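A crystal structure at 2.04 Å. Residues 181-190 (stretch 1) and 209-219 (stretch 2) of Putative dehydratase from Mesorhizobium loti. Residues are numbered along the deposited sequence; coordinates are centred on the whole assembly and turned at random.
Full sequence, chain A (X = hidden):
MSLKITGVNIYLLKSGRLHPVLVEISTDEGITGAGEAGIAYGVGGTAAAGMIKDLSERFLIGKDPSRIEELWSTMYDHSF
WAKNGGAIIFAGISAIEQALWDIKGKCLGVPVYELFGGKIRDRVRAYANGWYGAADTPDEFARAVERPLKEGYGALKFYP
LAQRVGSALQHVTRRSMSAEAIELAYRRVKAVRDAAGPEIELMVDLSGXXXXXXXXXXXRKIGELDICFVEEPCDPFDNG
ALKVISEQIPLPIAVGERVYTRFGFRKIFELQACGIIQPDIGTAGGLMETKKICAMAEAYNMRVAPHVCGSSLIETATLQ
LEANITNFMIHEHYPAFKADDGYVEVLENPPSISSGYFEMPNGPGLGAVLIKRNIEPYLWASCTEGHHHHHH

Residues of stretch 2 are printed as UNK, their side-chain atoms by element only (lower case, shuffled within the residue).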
ATOM      1  N   ALA A 181       2.004  39.052   4.942  1.00 17.84           N
ATOM      2  CA  ALA A 181       2.401  38.413   6.196  1.00 17.20           C
ATOM      3  C   ALA A 181       3.400  37.291   5.919  1.00 15.38           C
ATOM      4  O   ALA A 181       4.381  37.130   6.646  1.00 15.84           O
ATOM      5  CB  ALA A 181       1.177  37.866   6.923  1.00 15.91           C
ATOM      6  N   ILE A 182       3.156  36.524   4.862  1.00 14.63           N
ATOM      7  CA  ILE A 182       4.048  35.428   4.502  1.00 16.53           C
ATOM      8  C   ILE A 182       5.449  35.960   4.164  1.00 15.05           C
ATOM      9  O   ILE A 182       6.452  35.376   4.563  1.00 13.15           O
ATOM     10  CB  ILE A 182       3.486  34.620   3.299  1.00 19.81           C
ATOM     11  CG1 ILE A 182       2.197  33.911   3.714  1.00 23.86           C
ATOM     12  CG2 ILE A 182       4.499  33.590   2.826  1.00 21.64           C
ATOM     13  CD1 ILE A 182       1.562  33.051   2.623  1.00 25.37           C
ATOM     14  N   GLU A 183       5.508  37.066   3.427  1.00 15.68           N
ATOM     15  CA  GLU A 183       6.793  37.670   3.060  1.00 16.55           C
ATOM     16  C   GLU A 183       7.502  38.159   4.316  1.00 15.76           C
ATOM     17  O   GLU A 183       8.718  38.031   4.451  1.00 13.40           O
ATOM     18  CB  GLU A 183       6.573  38.846   2.103  1.00 17.06           C
ATOM     19  CG  GLU A 183       7.795  39.747   1.886  1.00 20.20           C
ATOM     20  CD  GLU A 183       8.975  39.041   1.224  1.00 22.10           C
ATOM     21  OE1 GLU A 183       8.796  37.928   0.680  1.00 23.58           O
ATOM     22  OE2 GLU A 183      10.088  39.618   1.232  1.00 22.05           O
ATOM     23  N   LEU A 184       6.724  38.725   5.232  1.00 15.80           N
ATOM     24  CA  LEU A 184       7.257  39.228   6.486  1.00 16.70           C
ATOM     25  C   LEU A 184       7.819  38.054   7.303  1.00 16.76           C
ATOM     26  O   LEU A 184       8.852  38.180   7.962  1.00 16.38           O
ATOM     27  CB  LEU A 184       6.140  39.952   7.242  1.00 20.94           C
ATOM     28  CG  LEU A 184       6.423  40.755   8.514  1.00 25.03           C
ATOM     29  CD1 LEU A 184       6.547  39.815   9.674  1.00 27.98           C
ATOM     30  CD2 LEU A 184       7.673  41.604   8.340  1.00 25.78           C
ATOM     31  N   ALA A 185       7.145  36.910   7.245  1.00 14.53           N
ATOM     32  CA  ALA A 185       7.597  35.727   7.973  1.00 14.85           C
ATOM     33  C   ALA A 185       8.990  35.360   7.471  1.00 13.43           C
ATOM     34  O   ALA A 185       9.894  35.066   8.254  1.00 14.11           O
ATOM     35  CB  ALA A 185       6.634  34.562   7.738  1.00 13.58           C
ATOM     36  N   TYR A 186       9.156  35.386   6.153  1.00 12.53           N
ATOM     37  CA  TYR A 186      10.435  35.061   5.549  1.00 12.09           C
ATOM     38  C   TYR A 186      11.530  36.048   5.967  1.00 11.79           C
ATOM     39  O   TYR A 186      12.663  35.646   6.253  1.00 10.80           O
ATOM     40  CB  TYR A 186      10.314  35.057   4.024  1.00 11.21           C
ATOM     41  CG  TYR A 186      11.657  35.017   3.335  1.00 13.08           C
ATOM     42  CD1 TYR A 186      12.410  33.845   3.296  1.00 11.56           C
ATOM     43  CD2 TYR A 186      12.200  36.174   2.767  1.00 13.59           C
ATOM     44  CE1 TYR A 186      13.679  33.824   2.708  1.00 17.30           C
ATOM     45  CE2 TYR A 186      13.463  36.168   2.181  1.00 16.70           C
ATOM     46  CZ  TYR A 186      14.195  34.995   2.154  1.00 18.77           C
ATOM     47  OH  TYR A 186      15.439  34.994   1.566  1.00 23.86           O
ATOM     48  N   ARG A 187      11.189  37.336   5.999  1.00 11.99           N
ATOM     49  CA  ARG A 187      12.148  38.369   6.375  1.00 14.10           C
ATOM     50  C   ARG A 187      12.568  38.212   7.829  1.00 14.08           C
ATOM     51  O   ARG A 187      13.706  38.512   8.183  1.00 14.42           O
ATOM     52  CB  ARG A 187      11.555  39.768   6.149  1.00 16.01           C
ATOM     53  CG  ARG A 187      11.288  40.084   4.680  1.00 21.80           C
ATOM     54  CD  ARG A 187      12.579  40.090   3.872  1.00 27.74           C
ATOM     55  NE  ARG A 187      12.330  40.094   2.429  1.00 34.21           N
ATOM     56  CZ  ARG A 187      13.279  40.059   1.499  1.00 36.31           C
ATOM     57  NH1 ARG A 187      14.559  40.021   1.848  1.00 35.35           N
ATOM     58  NH2 ARG A 187      12.946  40.047   0.214  1.00 39.31           N
ATOM     59  N   ARG A 188      11.651  37.744   8.673  1.00 12.91           N
ATOM     60  CA  ARG A 188      11.971  37.537  10.079  1.00 13.35           C
ATOM     61  C   ARG A 188      13.027  36.440  10.206  1.00 14.17           C
ATOM     62  O   ARG A 188      13.984  36.573  10.973  1.00 14.92           O
ATOM     63  CB  ARG A 188      10.723  37.132  10.869  1.00 12.89           C
ATOM     64  CG  ARG A 188       9.715  38.244  11.119  1.00 13.56           C
ATOM     65  CD  ARG A 188       8.456  37.655  11.747  1.00 16.12           C
ATOM     66  NE  ARG A 188       7.506  38.667  12.198  1.00 13.91           N
ATOM     67  CZ  ARG A 188       6.219  38.424  12.428  1.00 17.37           C
ATOM     68  NH1 ARG A 188       5.737  37.200  12.238  1.00 14.23           N
ATOM     69  NH2 ARG A 188       5.416  39.394  12.869  1.00 14.14           N
ATOM     70  N   VAL A 189      12.851  35.352   9.458  1.00 12.96           N
ATOM     71  CA  VAL A 189      13.810  34.253   9.507  1.00 12.89           C
ATOM     72  C   VAL A 189      15.167  34.732   8.976  1.00 11.97           C
ATOM     73  O   VAL A 189      16.215  34.438   9.557  1.00 12.50           O
ATOM     74  CB  VAL A 189      13.317  33.030   8.674  1.00 14.21           C
ATOM     75  CG1 VAL A 189      14.334  31.900   8.747  1.00 12.43           C
ATOM     76  CG2 VAL A 189      11.974  32.544   9.212  1.00 14.68           C
ATOM     77  N   LYS A 190      15.140  35.485   7.882  1.00 13.01           N
ATOM     78  CA  LYS A 190      16.365  36.005   7.287  1.00 14.53           C
ATOM     79  C   LYS A 190      17.066  36.991   8.219  1.00 14.75           C
ATOM     80  O   LYS A 190      18.290  37.006   8.293  1.00 14.66           O
ATOM     81  CB  LYS A 190      16.064  36.679   5.944  1.00 16.90           C
ATOM     82  CG  LYS A 190      17.310  37.223   5.234  1.00 20.32           C
ATOM     83  CD  LYS A 190      16.973  37.731   3.838  1.00 22.51           C
ATOM     84  CE  LYS A 190      18.229  38.113   3.064  1.00 24.77           C
ATOM     85  NZ  LYS A 190      18.915  39.294   3.664  1.00 26.02           N
ATOM     86  N   UNK A 209       1.740  25.527  11.332  1.00 14.49           N
ATOM     87  CA  UNK A 209       1.868  26.055   9.985  1.00 13.00           C
ATOM     88  C   UNK A 209       0.599  26.571   9.330  1.00 13.94           C
ATOM     89  O   UNK A 209      -0.341  27.012   9.989  1.00 14.33           O
ATOM     90  N   UNK A 210       0.585  26.513   8.006  1.00 13.33           N
ATOM     91  CA  UNK A 210      -0.545  26.966   7.214  1.00 12.55           C
ATOM     92  C   UNK A 210      -1.111  25.730   6.521  1.00 13.16           C
ATOM     93  O   UNK A 210      -0.977  24.619   7.033  1.00 13.72           O
ATOM     94  c   UNK A 210       0.908  29.045   6.665  1.00 14.15           C
ATOM     95  c   UNK A 210      -0.054  27.964   6.166  1.00 12.88           C
ATOM     96  c   UNK A 210       1.400  29.854   5.471  1.00 14.74           C
ATOM     97  c   UNK A 210       0.216  29.941   7.687  1.00 12.82           C
ATOM     98  N   UNK A 211      -1.758  25.918   5.374  1.00 12.85           N
ATOM     99  CA  UNK A 211      -2.261  24.775   4.630  1.00 15.04           C
ATOM    100  C   UNK A 211      -1.014  24.144   4.014  1.00 15.13           C
ATOM    101  O   UNK A 211       0.032  24.794   3.911  1.00 17.27           O
ATOM    102  c   UNK A 211      -3.271  25.186   3.533  1.00 17.26           C
ATOM    103  o   UNK A 211      -2.794  26.342   2.831  1.00 18.18           O
ATOM    104  c   UNK A 211      -4.620  25.501   4.161  1.00 17.80           C
ATOM    105  N   UNK A 212      -1.123  22.886   3.615  1.00 15.01           N
ATOM    106  CA  UNK A 212       0.004  22.147   3.065  1.00 12.79           C
ATOM    107  C   UNK A 212       0.779  22.851   1.966  1.00 14.49           C
ATOM    108  O   UNK A 212       2.000  22.987   2.058  1.00 14.23           O
ATOM    109  o   UNK A 212      -1.072  20.065   3.659  1.00 12.39           O
ATOM    110  c   UNK A 212      -0.459  20.765   2.569  1.00 14.34           C
ATOM    111  c   UNK A 212       0.728  19.943   2.070  1.00 12.22           C
ATOM    112  N   UNK A 213       0.076  23.305   0.936  1.00 12.43           N
ATOM    113  CA  UNK A 213       0.727  23.981  -0.179  1.00 16.50           C
ATOM    114  C   UNK A 213       1.590  25.184   0.242  1.00 15.24           C
ATOM    115  O   UNK A 213       2.774  25.253  -0.100  1.00 14.54           O
ATOM    116  o   UNK A 213      -1.652  25.266   0.607  1.00 21.99           O
ATOM    117  o   UNK A 213      -2.156  25.934  -1.418  1.00 22.44           O
ATOM    118  c   UNK A 213      -0.327  24.399  -1.220  1.00 16.45           C
ATOM    119  c   UNK A 213      -1.453  25.263  -0.630  1.00 22.11           C
ATOM    120  N   UNK A 214       1.011  26.112   0.996  1.00 13.31           N
ATOM    121  CA  UNK A 214       1.752  27.288   1.424  1.00 13.36           C
ATOM    122  C   UNK A 214       2.876  26.955   2.401  1.00 12.84           C
ATOM    123  O   UNK A 214       3.905  27.625   2.417  1.00 10.55           O
ATOM    124  o   UNK A 214       1.672  30.255   0.058  1.00 30.48           O
ATOM    125  o   UNK A 214       0.151  29.438  -1.293  1.00 32.36           O
ATOM    126  c   UNK A 214       0.622  29.605  -0.148  1.00 28.62           C
ATOM    127  c   UNK A 214      -0.122  28.996   1.036  1.00 22.75           C
ATOM    128  c   UNK A 214       0.807  28.323   2.038  1.00 18.14           C
ATOM    129  N   UNK A 215       2.694  25.910   3.205  1.00  9.93           N
ATOM    130  CA  UNK A 215       3.730  25.523   4.154  1.00  9.78           C
ATOM    131  C   UNK A 215       4.950  25.002   3.395  1.00 10.91           C
ATOM    132  O   UNK A 215       6.088  25.344   3.711  1.00 10.38           O
ATOM    133  c   UNK A 215       4.385  23.871   5.932  1.00  9.61           C
ATOM    134  c   UNK A 215       3.227  24.443   5.128  1.00  9.88           C
ATOM    135  o   UNK A 215       2.263  25.022   6.017  1.00  8.77           O
ATOM    136  N   UNK A 216       4.704  24.172   2.389  1.00 11.95           N
ATOM    137  CA  UNK A 216       5.784  23.628   1.576  1.00 12.62           C
ATOM    138  C   UNK A 216       6.504  24.802   0.909  1.00 12.48           C
ATOM    139  O   UNK A 216       7.729  24.887   0.930  1.00 12.02           O
ATOM    140  c   UNK A 216       3.986  20.472   0.205  1.00 18.27           C
ATOM    141  c   UNK A 216       6.295  22.369  -0.548  1.00 15.06           C
ATOM    142  c   UNK A 216       5.223  22.678   0.497  1.00 14.53           C
ATOM    143  c   UNK A 216       4.723  21.389   1.153  1.00 15.69           C
ATOM    144  N   UNK A 217       5.728  25.719   0.341  1.00 12.21           N
ATOM    145  CA  UNK A 217       6.300  26.887  -0.312  1.00 15.49           C
ATOM    146  C   UNK A 217       7.212  27.661   0.644  1.00 13.25           C
ATOM    147  O   UNK A 217       8.329  28.019   0.284  1.00 11.88           O
ATOM    148  n   UNK A 217       4.269  29.453  -3.394  1.00 35.65           N
ATOM    149  n   UNK A 217       3.000  28.904  -5.224  1.00 33.06           N
ATOM    150  c   UNK A 217       5.656  29.138  -1.384  1.00 25.06           C
ATOM    151  c   UNK A 217       4.493  29.881  -2.016  1.00 28.30           C
ATOM    152  n   UNK A 217       1.961  29.475  -3.259  1.00 33.79           N
ATOM    153  c   UNK A 217       3.075  29.275  -3.955  1.00 34.16           C
ATOM    154  c   UNK A 217       5.184  27.797  -0.826  1.00 18.26           C
ATOM    155  N   UNK A 218       6.740  27.904   1.864  1.00 13.31           N
ATOM    156  CA  UNK A 218       7.527  28.643   2.854  1.00 11.97           C
ATOM    157  C   UNK A 218       8.814  27.916   3.267  1.00 13.22           C
ATOM    158  O   UNK A 218       9.866  28.539   3.386  1.00 13.40           O
ATOM    159  c   UNK A 218       8.299  31.878   5.896  1.00 13.40           C
ATOM    160  c   UNK A 218       8.461  29.948   7.314  1.00 10.44           C
ATOM    161  c   UNK A 218       7.801  29.186   6.339  1.00 11.17           C
ATOM    162  c   UNK A 218       7.641  31.108   4.926  1.00 13.16           C
ATOM    163  c   UNK A 218       7.386  29.756   5.142  1.00 11.63           C
ATOM    164  c   UNK A 218       6.679  28.930   4.100  1.00 12.56           C
ATOM    165  c   UNK A 218       8.707  31.291   7.091  1.00 12.11           C
ATOM    166  N   UNK A 219       8.733  26.606   3.480  1.00 11.50           N
ATOM    167  CA  UNK A 219       9.909  25.838   3.880  1.00 11.85           C
ATOM    168  C   UNK A 219      10.969  25.829   2.779  1.00 13.72           C
ATOM    169  O   UNK A 219      12.169  25.850   3.053  1.00 13.88           O
ATOM    170  s   UNK A 219       8.508  24.314   5.767  1.00 17.19           S
ATOM    171  c   UNK A 219       9.504  24.407   4.243  1.00 10.17           C
TER

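Position 209 has no side-chain atoms, so it is glycine. Its phi of 65° is one that glycine tolerates best, and an ideal CB on Gly209 would lie 3.1 Å from the side-chain oxygen of position 215.

Position 210 carries four carbons, forked at the second, and one terminal carbon approaches Ile182: leucine. Leu210 CD1 lies 4.3 Å from Ile182 CD1.

Position 211 shows one carbon bearing an oxygen and a carbon, the pattern of threonine. Thr211 precedes the helix at the N-cap position, yet its side chain makes no capping bond. Position 212 repeats the pattern, its side chain out of reach of stretch 1, and is also threonine.

Position 213 has two carbons, the second carrying two oxygens: aspartate. Asp213 OD1 accepts a hydrogen bond from Thr211 OG1 (2.7 Å) and a weak one from the backbone N of position 214 (2.8 Å), tying the loop to the first helical turn.

Position 214 has three carbons, the third ending in two oxygens, one of them near Ile182, hence glutamate. Glu214 OE1 lies 3.8 Å from Ile182 CD1, a packing contact without a hydrogen bond.

Position 215 is again one carbon with an oxygen and a carbon: threonine. Thr215 OG1 accepts a hydrogen bond from Leu210 N (3.0 Å, 152°), fastening the loop back onto the helix.

Position 216 has four carbons forked at the first, one arm two carbons long, and is out of reach of stretch 1: isoleucine. Position 217 runs through three carbons and a nitrogen to a carbon bearing two more nitrogens: arginine. Arg217 NH1 forms a salt bridge with Glu214 OE2 (2.7 Å) within the helix.

Position 218 has one carbon followed by a six-carbon ring without oxygen, set against Ala185, Tyr186 and Val189, so phenylalanine. Phe218 CE1 lies 3.7 Å from Ala185 CB and 3.6 Å from Tyr186 N, the latter at the ring edge; Phe218 CZ lies 4.1 Å from Val189 CG2.

Position 219 has one carbon and then a sulfur, and this side chain is out of reach of stretch 1: cysteine.

The contact is small, burying 253 Å² summed over both sides, and has no hydrogen bond across it. The helix axes approach to 11.3 Å at 33° between their N-to-C directions, a separation that side chains must span. Phe218 has 94 Å² covered: its CA-to-CB bond points sideways, but the ring end comes nearer. Ile182, with 67 Å² covered, likewise starts sideways and reaches Leu210 and Glu214. Packing therefore carries the interface.

Stretch 2, residues 209-219: GLTTDETIRFC
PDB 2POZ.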